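Local coordinates for 6-phospho-beta-glucosidase BglT (Thermotoga maritima, PDB 1UP7), which hydrolyses cellobiose 6'-phosphate to glucose 6-phosphate and glucose, using NAD+ and a manganese ion as cofactors, at residues T15-K20 and M295-A300. Sequence-based numbering, arbitrary orientation.
Sequences TPELVK and MYSTAA. With NAD (nicotinamide-adenine-dinucleotide), chain I; G6P (6-O-phosphono-alpha-D-glucopyranose), chain J.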
loop_
_atom_site.group_PDB
_atom_site.type_symbol
_atom_site.label_atom_id
_atom_site.label_comp_id
_atom_site.label_asym_id
_atom_site.label_seq_id
_atom_site.Cartn_x
_atom_site.Cartn_y
_atom_site.Cartn_z
ATOM N N THR A 15 16.149 -38.439 9.690
ATOM C CA THR A 15 17.516 -37.959 9.949
ATOM C C THR A 15 18.580 -38.543 8.972
ATOM O O THR A 15 19.386 -37.791 8.447
ATOM C CB THR A 15 17.879 -38.189 11.432
ATOM O OG1 THR A 15 17.216 -37.203 12.232
ATOM C CG2 THR A 15 19.361 -37.962 11.692
ATOM N N PRO A 16 18.556 -39.855 8.702
ATOM C CA PRO A 16 19.522 -40.456 7.778
ATOM C C PRO A 16 19.482 -39.787 6.411
ATOM O O PRO A 16 20.534 -39.547 5.828
ATOM C CB PRO A 16 19.048 -41.917 7.663
ATOM C CG PRO A 16 18.321 -42.173 8.940
ATOM C CD PRO A 16 17.602 -40.878 9.197
ATOM N N GLU A 17 18.288 -39.468 5.917
ATOM C CA GLU A 17 18.159 -38.748 4.645
ATOM C C GLU A 17 18.698 -37.328 4.733
ATOM O O GLU A 17 19.393 -36.874 3.823
ATOM C CB GLU A 17 16.697 -38.774 4.133
ATOM C CG GLU A 17 16.525 -38.790 2.617
ATOM C CD GLU A 17 16.934 -40.105 1.931
ATOM O OE1 GLU A 17 16.461 -41.218 2.315
ATOM O OE2 GLU A 17 17.722 -40.023 0.956
ATOM N N LEU A 18 18.408 -36.618 5.817
ATOM C CA LEU A 18 19.029 -35.309 6.007
ATOM C C LEU A 18 20.551 -35.379 5.943
ATOM O O LEU A 18 21.195 -34.579 5.263
ATOM C CB LEU A 18 18.607 -34.685 7.318
ATOM C CG LEU A 18 19.260 -33.347 7.640
ATOM C CD1 LEU A 18 18.664 -32.232 6.792
ATOM C CD2 LEU A 18 19.043 -33.111 9.138
ATOM N N VAL A 19 21.105 -36.361 6.634
ATOM C CA VAL A 19 22.538 -36.564 6.692
ATOM C C VAL A 19 23.138 -36.866 5.298
ATOM O O VAL A 19 24.201 -36.333 4.926
ATOM C CB VAL A 19 22.844 -37.655 7.737
ATOM C CG1 VAL A 19 24.225 -38.172 7.590
ATOM C CG2 VAL A 19 22.626 -37.067 9.129
ATOM N N LYS A 20 22.444 -37.708 4.540
ATOM C CA LYS A 20 22.798 -37.999 3.158
ATOM C C LYS A 20 22.875 -36.704 2.344
ATOM O O LYS A 20 23.843 -36.469 1.644
ATOM C CB LYS A 20 21.770 -38.971 2.549
ATOM C CG LYS A 20 21.729 -39.049 1.011
ATOM C CD LYS A 20 21.896 -40.475 0.540
ATOM C CE LYS A 20 21.526 -40.660 -0.956
ATOM N NZ LYS A 20 20.019 -40.656 -1.160
ATOM N N MET A 295 12.613 -35.991 0.266
ATOM C CA MET A 295 13.190 -34.821 -0.372
ATOM C C MET A 295 13.174 -33.552 0.466
ATOM O O MET A 295 13.704 -32.507 0.060
ATOM C CB MET A 295 12.691 -34.644 -1.805
ATOM C CG MET A 295 13.574 -35.450 -2.762
ATOM S SD MET A 295 13.305 -35.142 -4.542
ATOM C CE MET A 295 12.385 -33.719 -4.558
ATOM N N TYR A 296 12.619 -33.632 1.665
ATOM C CA TYR A 296 12.797 -32.550 2.630
ATOM C C TYR A 296 14.300 -32.351 2.811
ATOM O O TYR A 296 14.781 -31.217 2.901
ATOM C CB TYR A 296 12.192 -32.948 3.975
ATOM C CG TYR A 296 10.823 -32.347 4.325
ATOM C CD1 TYR A 296 9.636 -32.993 3.980
ATOM C CD2 TYR A 296 10.718 -31.169 5.062
ATOM C CE1 TYR A 296 8.369 -32.448 4.335
ATOM C CE2 TYR A 296 9.462 -30.632 5.419
ATOM C CZ TYR A 296 8.313 -31.280 5.057
ATOM O OH TYR A 296 7.089 -30.756 5.409
ATOM N N SER A 297 15.039 -33.462 2.833
ATOM C CA SER A 297 16.501 -33.504 2.971
ATOM C C SER A 297 17.245 -32.645 1.987
ATOM O O SER A 297 18.043 -31.782 2.366
ATOM C CB SER A 297 16.983 -34.931 2.684
ATOM O OG SER A 297 17.154 -35.139 1.271
ATOM N N THR A 298 17.046 -32.952 0.712
ATOM C CA THR A 298 17.650 -32.176 -0.347
ATOM C C THR A 298 17.255 -30.716 -0.193
ATOM O O THR A 298 18.101 -29.834 -0.385
ATOM C CB THR A 298 17.227 -32.687 -1.738
ATOM O OG1 THR A 298 17.570 -34.068 -1.847
ATOM C CG2 THR A 298 18.114 -32.059 -2.842
ATOM N N ALA A 299 15.994 -30.435 0.141
ATOM C CA ALA A 299 15.579 -29.036 0.131
ATOM C C ALA A 299 16.391 -28.280 1.191
ATOM O O ALA A 299 16.856 -27.175 0.945
ATOM C CB ALA A 299 14.070 -28.879 0.343
ATOM N N ALA A 300 16.596 -28.908 2.344
ATOM C CA ALA A 300 17.320 -28.264 3.416
ATOM C C ALA A 300 18.821 -28.125 3.138
ATOM O O ALA A 300 19.408 -27.071 3.411
ATOM C CB ALA A 300 17.078 -28.978 4.733
HETATM P PA NAD I . 8.807 -37.478 14.810
HETATM O O1A NAD I . 7.652 -37.869 15.641
HETATM O O2A NAD I . 9.783 -38.618 14.447
HETATM O O5B NAD I . 9.561 -36.337 15.678
HETATM C C5B NAD I . 10.918 -36.062 15.440
HETATM C C4B NAD I . 11.691 -36.048 16.751
HETATM O O4B NAD I . 11.369 -34.883 17.509
HETATM C C3B NAD I . 11.436 -37.238 17.668
HETATM O O3B NAD I . 12.658 -37.944 17.816
HETATM C C2B NAD I . 10.988 -36.620 18.994
HETATM O O2B NAD I . 11.534 -37.291 20.111
HETATM C C1B NAD I . 11.592 -35.232 18.879
HETATM N N9A NAD I . 10.979 -34.211 19.724
HETATM C C8A NAD I . 9.663 -34.058 20.120
HETATM N N7A NAD I . 9.612 -32.930 20.862
HETATM C C5A NAD I . 10.822 -32.342 20.904
HETATM C C6A NAD I . 11.320 -31.202 21.522
HETATM N N6A NAD I . 10.543 -30.405 22.249
HETATM N N1A NAD I . 12.667 -30.890 21.382
HETATM C C2A NAD I . 13.507 -31.713 20.652
HETATM N N3A NAD I . 13.008 -32.854 20.071
HETATM C C4A NAD I . 11.696 -33.155 20.200
HETATM O O3 NAD I . 8.184 -36.815 13.483
HETATM P PN NAD I . 8.864 -36.614 12.047
HETATM O O1N NAD I . 7.974 -37.377 11.136
HETATM O O2N NAD I . 10.291 -36.849 12.035
HETATM O O5D NAD I . 8.724 -35.045 11.769
HETATM C C5D NAD I . 9.062 -34.029 12.696
HETATM C C4D NAD I . 8.376 -32.729 12.245
HETATM O O4D NAD I . 8.800 -32.299 10.952
HETATM C C3D NAD I . 6.866 -32.883 12.146
HETATM O O3D NAD I . 6.334 -31.699 12.660
HETATM C C2D NAD I . 6.583 -33.006 10.652
HETATM O O2D NAD I . 5.309 -32.538 10.241
HETATM C C1D NAD I . 7.732 -32.272 10.001
HETATM N N1N NAD I . 8.256 -33.048 8.873
HETATM C C2N NAD I . 9.612 -33.279 8.907
HETATM C C3N NAD I . 10.242 -33.991 7.916
HETATM C C7N NAD I . 11.731 -34.224 8.027
HETATM O O7N NAD I . 12.613 -34.068 6.932
HETATM N N7N NAD I . 12.223 -34.579 9.224
HETATM C C4N NAD I . 9.453 -34.475 6.869
HETATM C C5N NAD I . 8.064 -34.243 6.813
HETATM C C6N NAD I . 7.468 -33.514 7.841
HETATM C C1 G6P J . 3.993 -34.303 2.662
HETATM C C2 G6P J . 3.937 -32.878 3.277
HETATM C C3 G6P J . 4.641 -32.872 4.633
HETATM C C4 G6P J . 3.894 -33.840 5.536
HETATM C C5 G6P J . 4.017 -35.252 4.932
HETATM C C6 G6P J . 3.244 -36.260 5.772
HETATM O O1 G6P J . 3.304 -34.438 1.405
HETATM O O2 G6P J . 4.534 -31.876 2.455
HETATM O O3 G6P J . 4.730 -31.565 5.212
HETATM O O4 G6P J . 4.368 -33.748 6.879
HETATM O O5 G6P J . 3.494 -35.303 3.580
HETATM O O6 G6P J . 3.858 -37.539 5.729
HETATM P P G6P J . 3.655 -38.591 6.932
HETATM O O1P G6P J . 4.599 -39.735 6.646
HETATM O O2P G6P J . 2.251 -39.162 7.059
HETATM O O3P G6P J . 4.042 -37.889 8.203
#
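Helix 15-25, the first helix of the Rossmann-type NAD domain, packs here against helix 296-308 of the C-terminal family 4 region, beside the active site. Ser297 faces Glu17 and Leu18. CB of Ser297 lies 3.3 Å from the backbone O of Glu17. CG of Glu17 is 3.9 Å from the same Ser297 CB. Consistent with this small residue at the interface, the local axes come to 8.0 Å and cross at -38°. One turn on, CB of Ala300 meets CD1 of Leu18 at 4.2 Å. Leu18 holds CG anti to its own N (chi1 177°); with chi2 at 75° this brings CD1 to the alanine. At the outer side Glu17 OE2 lies 3.2 Å from Lys20 NZ in a salt bridge.

Tyr296 points to the ligands instead. One face of its ring lies against the C4N-C5N side of the nicotinamide, with C4N of NAD 3.2 Å above the Tyr296 ring plane, offset toward the rim. Tyr296 OH and O3 of glucose 6-phosphate share a hydrogen bond of 2.5 Å. A leucine here would probably leave that sugar hydroxyl without this partner and the C4N edge of the nicotinamide without this ring against it.

Phe140 meets the Tyr296 ring edge-to-face. Helix 41-55 and strand 33-37 pack against Thr15 and Val19, while helix 166-177 touches Met295 and Thr298.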